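Neutral ceramidase (Pseudomonas aeruginosa, PDB 2ZWS) hydrolyses the N-acyl linkage of ceramides to sphingosine and free fatty acid, and also catalyses the reverse synthesis of ceramide, as a zinc-dependent secreted enzyme. Local coordinates at residues A[9-14]-A[39-44]; A[533-538]-A[640-645]; A[397-402]-A[431-436]. All blocks are in the same frame, centred on the assembly; numbering follows the deposited sequence.

Interaction 1. Residues A[9-14]-A[39-44]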
ATOM      1  N   LEU A   9      15.855  10.397   0.985  1.00 13.37           N
ATOM      2  CA  LEU A   9      14.392  10.259   0.864  1.00 13.72           C
ATOM      3  C   LEU A   9      14.004  10.413  -0.571  1.00 13.66           C
ATOM      4  O   LEU A   9      14.405  11.364  -1.226  1.00 14.26           O
ATOM      5  CB  LEU A   9      13.692  11.358   1.638  1.00 14.98           C
ATOM      6  CG  LEU A   9      14.245  11.608   3.046  1.00 16.54           C
ATOM      7  CD1 LEU A   9      13.566  12.813   3.633  1.00 17.55           C
ATOM      8  CD2 LEU A   9      13.977  10.367   3.880  1.00 15.25           C
ATOM      9  N   GLY A  10      13.217   9.482  -1.081  1.00 12.46           N
ATOM     10  CA  GLY A  10      12.817   9.498  -2.494  1.00 13.18           C
ATOM     11  C   GLY A  10      11.364   9.079  -2.659  1.00 12.46           C
ATOM     12  O   GLY A  10      10.815   8.352  -1.822  1.00 11.85           O
ATOM     13  N   LYS A  11      10.706   9.559  -3.707  1.00 12.95           N
ATOM     14  CA  LYS A  11       9.319   9.187  -3.942  1.00 13.40           C
ATOM     15  C   LYS A  11       9.135   9.014  -5.443  1.00 13.56           C
ATOM     16  O   LYS A  11       9.677   9.793  -6.245  1.00 13.13           O
ATOM     17  CB  LYS A  11       8.383  10.268  -3.378  1.00 14.30           C
ATOM     18  CG  LYS A  11       6.923  10.052  -3.543  1.00 18.54           C
ATOM     19  CD  LYS A  11       6.176  11.163  -2.826  1.00 21.74           C
ATOM     20  CE  LYS A  11       4.979  11.569  -3.607  1.00 23.31           C
ATOM     21  NZ  LYS A  11       4.300  12.742  -3.048  1.00 23.61           N
ATOM     22  N   ALA A  12       8.399   7.979  -5.840  1.00 12.01           N
ATOM     23  CA  ALA A  12       8.142   7.758  -7.273  1.00 11.92           C
ATOM     24  C   ALA A  12       6.785   7.134  -7.517  1.00 11.89           C
ATOM     25  O   ALA A  12       6.250   6.444  -6.681  1.00 11.27           O
ATOM     26  CB  ALA A  12       9.216   6.898  -7.901  1.00 13.03           C
ATOM     27  N   ASP A  13       6.248   7.436  -8.681  1.00 11.45           N
ATOM     28  CA  ASP A  13       4.885   7.100  -9.081  1.00 11.48           C
ATOM     29  C   ASP A  13       4.782   5.602  -9.421  1.00 11.31           C
ATOM     30  O   ASP A  13       5.589   5.096 -10.231  1.00 12.49           O
ATOM     31  CB  ASP A  13       4.614   7.958 -10.315  1.00 10.99           C
ATOM     32  CG  ASP A  13       3.179   7.868 -10.838  1.00 11.17           C
ATOM     33  OD1 ASP A  13       2.357   7.056 -10.349  1.00 13.15           O
ATOM     34  OD2 ASP A  13       2.866   8.655 -11.775  1.00 13.45           O
ATOM     35  N   ILE A  14       3.847   4.885  -8.772  1.00 11.12           N
ATOM     36  CA  ILE A  14       3.613   3.470  -9.041  1.00 11.27           C
ATOM     37  C   ILE A  14       2.148   3.253  -9.473  1.00 10.76           C
ATOM     38  O   ILE A  14       1.610   2.130  -9.375  1.00 12.66           O
ATOM     39  CB  ILE A  14       3.922   2.577  -7.823  1.00  9.99           C
ATOM     40  CG1 ILE A  14       3.207   3.091  -6.552  1.00  9.34           C
ATOM     41  CG2 ILE A  14       5.399   2.476  -7.569  1.00 11.48           C
ATOM     42  CD1 ILE A  14       3.328   2.119  -5.318  1.00 11.72           C
ATOM     43  N   ARG A  39      -2.725   9.871  -7.038  1.00 12.06           N
ATOM     44  CA  ARG A  39      -1.834   8.823  -7.514  1.00 11.67           C
ATOM     45  C   ARG A  39      -1.298   7.976  -6.355  1.00 11.60           C
ATOM     46  O   ARG A  39      -1.412   8.348  -5.178  1.00 11.45           O
ATOM     47  CB  ARG A  39      -0.676   9.411  -8.326  1.00 11.79           C
ATOM     48  CG  ARG A  39      -1.148   9.843  -9.731  1.00 13.03           C
ATOM     49  CD  ARG A  39       0.036  10.165 -10.708  1.00 13.68           C
ATOM     50  NE  ARG A  39      -0.557  10.396 -12.034  1.00 13.58           N
ATOM     51  CZ  ARG A  39      -0.464   9.582 -13.087  1.00 13.68           C
ATOM     52  NH1 ARG A  39       0.335   8.518 -13.084  1.00 14.28           N
ATOM     53  NH2 ARG A  39      -1.153   9.877 -14.187  1.00 14.43           N
ATOM     54  N   GLN A  40      -0.714   6.838  -6.724  1.00 10.31           N
ATOM     55  CA  GLN A  40      -0.054   5.924  -5.808  1.00 10.40           C
ATOM     56  C   GLN A  40       1.456   6.114  -5.896  1.00 10.54           C
ATOM     57  O   GLN A  40       2.011   6.218  -7.013  1.00 10.97           O
ATOM     58  CB  GLN A  40      -0.387   4.488  -6.225  1.00 10.72           C
ATOM     59  CG  GLN A  40      -1.894   4.181  -6.181  1.00 11.92           C
ATOM     60  CD  GLN A  40      -2.193   2.835  -6.787  1.00 11.75           C
ATOM     61  OE1 GLN A  40      -2.283   1.836  -6.075  1.00 15.30           O
ATOM     62  NE2 GLN A  40      -2.274   2.781  -8.074  1.00 11.16           N
ATOM     63  N   TRP A  41       2.125   6.115  -4.738  1.00 10.48           N
ATOM     64  CA  TRP A  41       3.573   6.395  -4.678  1.00 10.24           C
ATOM     65  C   TRP A  41       4.301   5.331  -3.875  1.00  9.88           C
ATOM     66  O   TRP A  41       3.719   4.684  -2.947  1.00 10.71           O
ATOM     67  CB  TRP A  41       3.837   7.768  -4.011  1.00 11.03           C
ATOM     68  CG  TRP A  41       3.114   8.857  -4.771  1.00 10.50           C
ATOM     69  CD1 TRP A  41       1.844   9.324  -4.553  1.00 13.18           C
ATOM     70  CD2 TRP A  41       3.627   9.586  -5.900  1.00 12.24           C
ATOM     71  NE1 TRP A  41       1.528  10.297  -5.486  1.00 13.53           N
ATOM     72  CE2 TRP A  41       2.604  10.470  -6.328  1.00 12.49           C
ATOM     73  CE3 TRP A  41       4.839   9.565  -6.592  1.00 13.26           C
ATOM     74  CZ2 TRP A  41       2.770  11.328  -7.410  1.00 13.71           C
ATOM     75  CZ3 TRP A  41       5.005  10.418  -7.669  1.00 13.31           C
ATOM     76  CH2 TRP A  41       3.974  11.282  -8.078  1.00 12.51           C
ATOM     77  N   ALA A  42       5.554   5.103  -4.274  1.00 10.17           N
ATOM     78  CA  ALA A  42       6.528   4.417  -3.442  1.00  9.97           C
ATOM     79  C   ALA A  42       7.382   5.495  -2.776  1.00 10.29           C
ATOM     80  O   ALA A  42       7.878   6.403  -3.445  1.00 10.38           O
ATOM     81  CB  ALA A  42       7.421   3.525  -4.287  1.00 10.63           C
ATOM     82  N   ARG A  43       7.540   5.377  -1.470  1.00  9.85           N
ATOM     83  CA  ARG A  43       8.324   6.350  -0.681  1.00  9.46           C
ATOM     84  C   ARG A  43       9.458   5.566  -0.049  1.00  9.83           C
ATOM     85  O   ARG A  43       9.220   4.649   0.753  1.00  9.44           O
ATOM     86  CB  ARG A  43       7.421   6.974   0.398  1.00 11.19           C
ATOM     87  CG  ARG A  43       6.423   7.996  -0.161  1.00 10.50           C
ATOM     88  CD  ARG A  43       5.439   8.508   0.903  1.00 11.23           C
ATOM     89  NE  ARG A  43       4.572   9.573   0.391  1.00 12.11           N
ATOM     90  CZ  ARG A  43       3.402   9.358  -0.211  1.00 12.57           C
ATOM     91  NH1 ARG A  43       2.961   8.113  -0.355  1.00 12.84           N
ATOM     92  NH2 ARG A  43       2.661  10.381  -0.665  1.00 12.93           N
ATOM     93  N   ALA A  44      10.681   5.893  -0.436  1.00 10.56           N
ATOM     94  CA  ALA A  44      11.876   5.137  -0.045  1.00 10.01           C
ATOM     95  C   ALA A  44      12.717   5.909   0.935  1.00 10.72           C
ATOM     96  O   ALA A  44      12.931   7.135   0.761  1.00 11.60           O
ATOM     97  CB  ALA A  44      12.722   4.806  -1.269  1.00 11.39           C
TER
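K11 lays CE over one face of the W41 indole, 3.3 Å from W41 CD2, where strands 5-13 and 41-49 run as antiparallel neighbours in the large mixed sheet of the N-terminal part. K11 shares a sheet face with W41, R43 and D13; its CG, anti to the backbone N (chi1 179°), lies 3.7 Å from W41 CE3, and NZ ends 4.2 Å from the centroid of the five-membered ring, almost on the ring normal: a cation-pi contact. K11 also runs beside R43, pointing the same way, and its NZ comes within 3.7 Å of R43 NH2. E228 probably offsets that repulsion, since its carboxylate forms salt bridges to both K11 NZ and R43 NE, while D62 takes R43 NH1.

The backbones beneath are joined in regular ladder fashion. G10 with A44 and A12 with A42 are hydrogen-bonded pairs, with A42 N to A12 O at 2.8 Å; K11 with R43 and D13 with W41 are the non-hydrogen-bonded pairs between and beyond them. A12, A42 and A44 face the other way, against helix 120-138.

Past the paired residues I14 N still donates to Q40 O at 2.9 Å, and I14 CD1 lies 3.5 Å from W41 O. The second shell leads toward the magnesium site: W41 NE1 bonds to N580 OD1, next to the ligand D579, and R39 NE is salt-bridged to D579 itself. T15 holds D13 OD1. R39 NH1 reaches the syn lone pair of D13 OD2 at 2.9 Å, with the carboxylate and guanidinium planes 86° apart.

Interaction 2. Residues A[533-538]-A[640-645]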
ATOM      1  N   SER A 533     -17.264  32.183 -14.306  1.00 23.27           N
ATOM      2  CA  SER A 533     -16.613  32.508 -13.034  1.00 23.93           C
ATOM      3  C   SER A 533     -17.039  31.562 -11.919  1.00 23.09           C
ATOM      4  O   SER A 533     -18.117  30.956 -11.974  1.00 23.35           O
ATOM      5  CB  SER A 533     -16.930  33.955 -12.629  1.00 24.04           C
ATOM      6  OG  SER A 533     -18.281  34.074 -12.175  1.00 26.22           O
ATOM      7  N   TYR A 534     -16.177  31.445 -10.906  1.00 22.68           N
ATOM      8  CA  TYR A 534     -16.425  30.598  -9.742  1.00 22.73           C
ATOM      9  C   TYR A 534     -15.917  31.300  -8.503  1.00 23.30           C
ATOM     10  O   TYR A 534     -15.116  32.229  -8.602  1.00 23.37           O
ATOM     11  CB  TYR A 534     -15.671  29.259  -9.859  1.00 22.19           C
ATOM     12  CG  TYR A 534     -16.077  28.388 -11.030  1.00 20.58           C
ATOM     13  CD1 TYR A 534     -15.530  28.582 -12.296  1.00 20.76           C
ATOM     14  CD2 TYR A 534     -16.982  27.361 -10.860  1.00 19.81           C
ATOM     15  CE1 TYR A 534     -15.898  27.768 -13.375  1.00 20.20           C
ATOM     16  CE2 TYR A 534     -17.354  26.543 -11.932  1.00 20.28           C
ATOM     17  CZ  TYR A 534     -16.810  26.754 -13.169  1.00 19.80           C
ATOM     18  OH  TYR A 534     -17.165  25.967 -14.228  1.00 20.60           O
ATOM     19  N   ARG A 535     -16.379  30.831  -7.349  1.00 24.40           N
ATOM     20  CA  ARG A 535     -15.921  31.306  -6.045  1.00 26.06           C
ATOM     21  C   ARG A 535     -15.171  30.178  -5.344  1.00 25.98           C
ATOM     22  O   ARG A 535     -15.347  29.002  -5.669  1.00 25.28           O
ATOM     23  CB  ARG A 535     -17.108  31.711  -5.170  1.00 26.71           C
ATOM     24  CG  ARG A 535     -18.038  32.723  -5.821  1.00 29.41           C
ATOM     25  CD  ARG A 535     -18.821  33.497  -4.786  1.00 38.92           C
ATOM     26  NE  ARG A 535     -19.387  34.720  -5.365  1.00 33.40           N
ATOM     27  CZ  ARG A 535     -18.770  35.902  -5.386  1.00 46.72           C
ATOM     28  NH1 ARG A 535     -17.559  36.045  -4.845  1.00 37.33           N
ATOM     29  NH2 ARG A 535     -19.371  36.952  -5.940  1.00 38.63           N
ATOM     30  N   ILE A 536     -14.356  30.536  -4.360  1.00 25.92           N
ATOM     31  CA  ILE A 536     -13.696  29.534  -3.540  1.00 26.30           C
ATOM     32  C   ILE A 536     -14.760  28.616  -2.925  1.00 25.58           C
ATOM     33  O   ILE A 536     -15.803  29.084  -2.440  1.00 25.61           O
ATOM     34  CB  ILE A 536     -12.788  30.180  -2.465  1.00 26.56           C
ATOM     35  CG1 ILE A 536     -11.540  30.765  -3.137  1.00 27.38           C
ATOM     36  CG2 ILE A 536     -12.388  29.148  -1.425  1.00 26.83           C
ATOM     37  CD1 ILE A 536     -10.619  31.576  -2.197  1.00 27.94           C
ATOM     38  N   GLY A 537     -14.513  27.308  -2.991  1.00 24.31           N
ATOM     39  CA  GLY A 537     -15.450  26.332  -2.474  1.00 24.20           C
ATOM     40  C   GLY A 537     -16.283  25.711  -3.579  1.00 23.84           C
ATOM     41  O   GLY A 537     -16.901  24.675  -3.373  1.00 24.60           O
ATOM     42  N   ASP A 538     -16.307  26.351  -4.750  1.00 22.40           N
ATOM     43  CA  ASP A 538     -17.032  25.801  -5.888  1.00 21.89           C
ATOM     44  C   ASP A 538     -16.241  24.696  -6.560  1.00 21.07           C
ATOM     45  O   ASP A 538     -14.999  24.715  -6.568  1.00 20.69           O
ATOM     46  CB  ASP A 538     -17.323  26.888  -6.930  1.00 21.76           C
ATOM     47  CG  ASP A 538     -18.397  27.890  -6.483  1.00 24.62           C
ATOM     48  OD1 ASP A 538     -18.537  28.923  -7.172  1.00 26.10           O
ATOM     49  OD2 ASP A 538     -19.109  27.658  -5.474  1.00 25.17           O
ATOM     50  N   GLU A 640     -12.724  32.603 -14.436  1.00 24.72           N
ATOM     51  CA  GLU A 640     -12.242  33.481 -13.378  1.00 26.66           C
ATOM     52  C   GLU A 640     -12.593  32.934 -12.012  1.00 26.77           C
ATOM     53  O   GLU A 640     -13.730  32.524 -11.769  1.00 27.25           O
ATOM     54  CB  GLU A 640     -12.837  34.884 -13.521  1.00 26.64           C
ATOM     55  CG  GLU A 640     -12.173  35.906 -12.585  1.00 28.31           C
ATOM     56  CD  GLU A 640     -12.618  37.337 -12.841  1.00 28.97           C
ATOM     57  OE1 GLU A 640     -13.331  37.597 -13.837  1.00 31.81           O
ATOM     58  OE2 GLU A 640     -12.243  38.206 -12.026  1.00 32.74           O
ATOM     59  N   VAL A 641     -11.617  32.945 -11.112  1.00 27.58           N
ATOM     60  CA  VAL A 641     -11.917  32.718  -9.710  1.00 28.27           C
ATOM     61  C   VAL A 641     -12.013  34.086  -9.042  1.00 29.04           C
ATOM     62  O   VAL A 641     -11.062  34.883  -9.100  1.00 28.93           O
ATOM     63  CB  VAL A 641     -10.874  31.827  -9.006  1.00 28.13           C
ATOM     64  CG1 VAL A 641     -11.207  31.703  -7.526  1.00 28.71           C
ATOM     65  CG2 VAL A 641     -10.824  30.432  -9.664  1.00 28.32           C
ATOM     66  N   LEU A 642     -13.179  34.351  -8.453  1.00 30.19           N
ATOM     67  CA  LEU A 642     -13.467  35.614  -7.761  1.00 31.30           C
ATOM     68  C   LEU A 642     -13.167  35.472  -6.267  1.00 32.15           C
ATOM     69  O   LEU A 642     -13.176  34.362  -5.735  1.00 32.53           O
ATOM     70  CB  LEU A 642     -14.944  35.991  -7.943  1.00 31.41           C
ATOM     71  CG  LEU A 642     -15.557  35.981  -9.344  1.00 31.64           C
ATOM     72  CD1 LEU A 642     -17.065  36.200  -9.283  1.00 33.21           C
ATOM     73  CD2 LEU A 642     -14.903  37.026 -10.222  1.00 33.10           C
ATOM     74  N   GLY A 643     -12.895  36.580  -5.580  0.50 32.74           N
ATOM     75  CA  GLY A 643     -12.734  36.508  -4.131  0.50 33.76           C
ATOM     76  C   GLY A 643     -12.173  37.722  -3.419  0.50 34.52           C
ATOM     77  O   GLY A 643     -12.872  38.716  -3.212  0.50 34.75           O
ATOM     78  N   THR A 644     -10.906  37.632  -3.028  0.50 35.12           N
ATOM     79  CA  THR A 644     -10.285  38.669  -2.211  0.50 35.57           C
ATOM     80  C   THR A 644      -8.822  38.881  -2.567  0.50 35.83           C
ATOM     81  O   THR A 644      -8.491  39.341  -3.661  0.50 36.15           O
ATOM     82  CB  THR A 644     -10.339  38.310  -0.716  0.50 35.81           C
ATOM     83  OG1 THR A 644      -9.715  37.036  -0.513  0.50 36.14           O
ATOM     84  CG2 THR A 644     -11.782  38.261  -0.210  0.50 35.89           C
ATOM     85  N   THR A 645      -7.952  38.543  -1.623  0.50 36.10           N
ATOM     86  CA  THR A 645      -6.520  38.771  -1.774  0.50 36.18           C
ATOM     87  C   THR A 645      -5.968  38.094  -3.028  0.50 36.30           C
ATOM     88  O   THR A 645      -5.769  38.738  -4.059  0.50 36.52           O
ATOM     89  CB  THR A 645      -5.734  38.310  -0.521  0.50 36.18           C
ATOM     90  OG1 THR A 645      -4.455  38.957  -0.489  0.50 36.92           O
ATOM     91  CG2 THR A 645      -5.540  36.788  -0.512  0.50 36.03           C
TER
HETATM   92  O   HOH W   1     -14.340  33.333  -3.784  1.00 40.86           O
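L642 CD1 lies over one face of the R535 guanidinium, displaced toward its rim and 4.1 Å from R535 NH2, while E640 O sits at the edge of the Y534 ring, near its plane. The Y534 ring also meets that of F639, with their planes at about 80°; the Y534 side chain also touches I604, and its hydroxyl bonds to R531 N. L642 CD1 also packs 3.8 Å from S533 OG, on the same face of the sheet as R535, whereas Y534 and V641 point to the buried side.

These residues join strand 533-535, an outermost strand, in parallel to the last strand, 629-642, in the C-terminal beta-sandwich, a domain probably of immunoglobulin-like type. Two bonds fix the register: Y534 N to E640 O at 2.8 Å, and L642 N to Y534 O at 2.9 Å, the second almost straight with an N-H...O angle of 175°.

Beyond R535 the chains part. A type II turn from R535 to D538, with G537 at the positive phi that suits glycine, is closed by D538 N to R535 O, and D538 OD1 takes R535 N at 2.9 Å from above its carboxylate plane. A water accepts from I536 N at 2.9 Å; its modelled link to L642 O is too short to rely on.

The later strand lies in the region 620-646 required for correct folding and localization. Chemically, this end of it is held to strand 533-535 by two backbone bonds; the side chains add van der Waals contacts of L642 with the R535 guanidinium and S533, and no salt bridge crosses the contact.

Interaction 3. Residues A[397-402]-A[431-436]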
ATOM      1  N   MET A 397      14.032  -8.663   9.512  1.00 12.22           N
ATOM      2  CA  MET A 397      14.155  -7.699  10.604  0.50 12.01           C
ATOM      3  C   MET A 397      15.298  -6.751  10.313  1.00 12.66           C
ATOM      4  O   MET A 397      16.364  -7.178   9.846  1.00 12.80           O
ATOM      5  CB  MET A 397      14.437  -8.380  11.946  0.50 11.91           C
ATOM      6  CG  MET A 397      13.333  -9.266  12.475  0.50 12.36           C
ATOM      7  SD  MET A 397      13.741 -10.116  14.016  0.50 12.92           S
ATOM      8  CE  MET A 397      14.122  -8.720  15.082  0.50 11.12           C
ATOM      9  N   PHE A 398      15.053  -5.455  10.547  1.00 12.27           N
ATOM     10  CA  PHE A 398      16.114  -4.448  10.522  1.00 12.59           C
ATOM     11  C   PHE A 398      16.390  -4.040  11.962  1.00 13.48           C
ATOM     12  O   PHE A 398      15.458  -3.913  12.757  1.00 13.82           O
ATOM     13  CB  PHE A 398      15.671  -3.166   9.811  1.00 13.27           C
ATOM     14  CG  PHE A 398      15.624  -3.257   8.306  1.00 11.81           C
ATOM     15  CD1 PHE A 398      16.071  -4.385   7.614  1.00 11.89           C
ATOM     16  CD2 PHE A 398      15.153  -2.172   7.580  1.00 12.00           C
ATOM     17  CE1 PHE A 398      16.010  -4.442   6.221  1.00 12.78           C
ATOM     18  CE2 PHE A 398      15.115  -2.212   6.180  1.00 12.13           C
ATOM     19  CZ  PHE A 398      15.554  -3.338   5.509  1.00 12.40           C
ATOM     20  N   ARG A 399      17.659  -3.828  12.287  1.00 13.51           N
ATOM     21  CA  ARG A 399      17.998  -3.136  13.522  1.00 13.91           C
ATOM     22  C   ARG A 399      18.446  -1.721  13.120  1.00 14.50           C
ATOM     23  O   ARG A 399      19.313  -1.559  12.244  1.00 14.37           O
ATOM     24  CB  ARG A 399      19.140  -3.834  14.275  1.00 14.70           C
ATOM     25  CG  ARG A 399      19.653  -2.927  15.402  1.00 15.94           C
ATOM     26  CD  ARG A 399      20.720  -3.552  16.257  1.00 17.48           C
ATOM     27  NE  ARG A 399      20.969  -2.668  17.396  1.00 17.35           N
ATOM     28  CZ  ARG A 399      21.445  -3.065  18.577  1.00 19.93           C
ATOM     29  NH1 ARG A 399      21.782  -4.340  18.772  1.00 21.16           N
ATOM     30  NH2 ARG A 399      21.598  -2.180  19.557  1.00 21.00           N
ATOM     31  N   ILE A 400      17.833  -0.712  13.743  1.00 14.83           N
ATOM     32  CA  ILE A 400      18.190   0.676  13.498  1.00 15.52           C
ATOM     33  C   ILE A 400      18.489   1.281  14.879  1.00 15.06           C
ATOM     34  O   ILE A 400      17.568   1.691  15.588  1.00 15.31           O
ATOM     35  CB  ILE A 400      17.045   1.450  12.754  1.00 16.21           C
ATOM     36  CG1 ILE A 400      16.626   0.734  11.457  1.00 16.10           C
ATOM     37  CG2 ILE A 400      17.483   2.865  12.461  1.00 17.26           C
ATOM     38  CD1 ILE A 400      15.296   1.254  10.876  1.00 16.34           C
ATOM     39  N   GLY A 401      19.761   1.255  15.297  1.00 15.20           N
ATOM     40  CA  GLY A 401      20.086   1.635  16.678  1.00 15.80           C
ATOM     41  C   GLY A 401      19.334   0.796  17.706  1.00 14.91           C
ATOM     42  O   GLY A 401      19.347  -0.450  17.637  1.00 16.10           O
ATOM     43  N   GLN A 402      18.651   1.445  18.652  1.00 14.05           N
ATOM     44  CA  GLN A 402      17.882   0.678  19.663  1.00 14.12           C
ATOM     45  C   GLN A 402      16.506   0.231  19.168  1.00 14.17           C
ATOM     46  O   GLN A 402      15.693  -0.280  19.952  1.00 14.57           O
ATOM     47  CB  GLN A 402      17.726   1.498  20.955  1.00 14.16           C
ATOM     48  CG  GLN A 402      16.766   2.700  20.835  1.00 15.30           C
ATOM     49  CD  GLN A 402      17.435   4.043  20.518  1.00 16.70           C
ATOM     50  OE1 GLN A 402      16.983   5.088  21.013  1.00 19.51           O
ATOM     51  NE2 GLN A 402      18.450   4.036  19.673  1.00 14.29           N
ATOM     52  N   ALA A 431      20.477  -7.208  23.660  1.00 21.33           N
ATOM     53  CA  ALA A 431      21.200  -6.594  22.529  1.00 20.82           C
ATOM     54  C   ALA A 431      21.118  -5.059  22.503  1.00 20.81           C
ATOM     55  O   ALA A 431      21.722  -4.410  21.633  1.00 21.19           O
ATOM     56  CB  ALA A 431      20.709  -7.165  21.212  1.00 20.62           C
ATOM     57  N   GLY A 432      20.351  -4.501  23.435  1.00 20.05           N
ATOM     58  CA  GLY A 432      20.202  -3.057  23.562  1.00 19.00           C
ATOM     59  C   GLY A 432      18.992  -2.540  22.803  1.00 17.93           C
ATOM     60  O   GLY A 432      18.835  -1.321  22.632  1.00 18.46           O
ATOM     61  N   ILE A 433      18.118  -3.450  22.377  1.00 17.06           N
ATOM     62  CA  ILE A 433      16.884  -3.023  21.706  1.00 16.41           C
ATOM     63  C   ILE A 433      15.858  -2.549  22.732  1.00 16.75           C
ATOM     64  O   ILE A 433      15.596  -3.231  23.730  1.00 17.84           O
ATOM     65  CB  ILE A 433      16.278  -4.165  20.857  1.00 16.23           C
ATOM     66  CG1 ILE A 433      17.265  -4.629  19.772  1.00 16.42           C
ATOM     67  CG2 ILE A 433      14.941  -3.728  20.244  1.00 15.94           C
ATOM     68  CD1 ILE A 433      17.820  -3.505  18.896  1.00 17.86           C
ATOM     69  N   ARG A 434      15.251  -1.396  22.463  1.00 17.48           N
ATOM     70  CA  ARG A 434      14.271  -0.813  23.377  0.70 17.88           C
ATOM     71  C   ARG A 434      12.881  -0.633  22.769  1.00 17.67           C
ATOM     72  O   ARG A 434      11.923  -0.396  23.479  1.00 18.00           O
ATOM     73  CB  ARG A 434      14.789   0.535  23.910  0.70 18.47           C
ATOM     74  CG  ARG A 434      16.148   0.440  24.664  0.70 20.29           C
ATOM     75  CD  ARG A 434      15.999  -0.367  25.974  0.70 22.40           C
ATOM     76  NE  ARG A 434      17.275  -0.649  26.654  0.70 23.61           N
ATOM     77  CZ  ARG A 434      17.916  -1.823  26.637  0.70 24.30           C
ATOM     78  NH1 ARG A 434      17.442  -2.876  25.965  0.70 20.25           N
ATOM     79  NH2 ARG A 434      19.057  -1.952  27.312  0.70 26.52           N
ATOM     80  N   HIS A 435      12.793  -0.715  21.447  1.00 17.00           N
ATOM     81  CA  HIS A 435      11.505  -0.562  20.775  1.00 17.09           C
ATOM     82  C   HIS A 435      11.446  -1.527  19.609  1.00 16.49           C
ATOM     83  O   HIS A 435      12.405  -1.640  18.841  1.00 17.07           O
ATOM     84  CB  HIS A 435      11.312   0.868  20.265  1.00 17.74           C
ATOM     85  CG  HIS A 435      11.420   1.908  21.337  1.00 18.82           C
ATOM     86  ND1 HIS A 435      10.437   2.107  22.285  1.00 21.31           N
ATOM     87  CD2 HIS A 435      12.397   2.793  21.619  1.00 20.40           C
ATOM     88  CE1 HIS A 435      10.804   3.081  23.101  1.00 22.00           C
ATOM     89  NE2 HIS A 435      11.994   3.511  22.720  1.00 20.65           N
ATOM     90  N   VAL A 436      10.343  -2.255  19.511  1.00 15.73           N
ATOM     91  CA  VAL A 436      10.139  -3.188  18.399  1.00 15.21           C
ATOM     92  C   VAL A 436       8.906  -2.742  17.636  1.00 15.78           C
ATOM     93  O   VAL A 436       7.846  -2.590  18.216  1.00 15.87           O
ATOM     94  CB  VAL A 436       9.960  -4.627  18.918  1.00 15.08           C
ATOM     95  CG1 VAL A 436       9.655  -5.589  17.777  1.00 14.69           C
ATOM     96  CG2 VAL A 436      11.208  -5.071  19.686  1.00 16.32           C
TER
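R399 reaches across to A431 and I433, running from its strand to the loop that follows helix 414-428. From CB the chain sets off with CG anti to the backbone N (chi1 168°) and stays extended as far as NE. CG passes I433 CD1 at 4.0 Å and CD lies about as close to the same methyl. NE comes nearer, 3.6 Å from I433 CD1, and donates to G401 O at 2.8 Å, a bond within its own hairpin. At CZ the methyl sits over the centre of one guanidinium face, so an apolar group covers the plane while NE and NH1 donate to oxygens tilted 20-25° from it. NH1 donates to A431 O at 2.9 Å, and NH2 adds a weak bond to the same oxygen; E294 is only a long, weak ion partner of NH1.

Past the turn at G401, Q402 O is gripped by two successive amides, R434 N at 2.8 Å and H435 N at 3.3 Å, with I433 CG2 packed 3.5 Å from it.

The first segment ends in the tight turn between antiparallel strands 392-400 and 403-407; the second lies on the return of a beta-alpha-beta connection, between helix 414-428 and strand 435-439, parallel to 403-407 at the sheet border. M397 faces helices 414-428 and 471-488, I433 rests on S428 of the first, and H435, bonded to E289, stacks on Y148 of strand 142-152.

Overall arrangement
From the N terminus, interaction 1 comes first and closes a loop of 24 residues that carries the magnesium ligand H37. Interaction 3 closes 28 residues, among them the zinc ligand E411 and helix 414-428. Interaction 2 comes last and closes 101 residues, with most of the strands of the C-terminal sandwich, including the magnesium ligands D579, D581 and T584. The three follow in series; none nests or crosses. Interactions 1 and 3 lie in two different sheets of the N-terminal part, their centres about 26 Å apart, whereas interaction 2 lies about 33 Å from interaction 1, centre to centre. The magnesium site joins the loops of interactions 1 and 2.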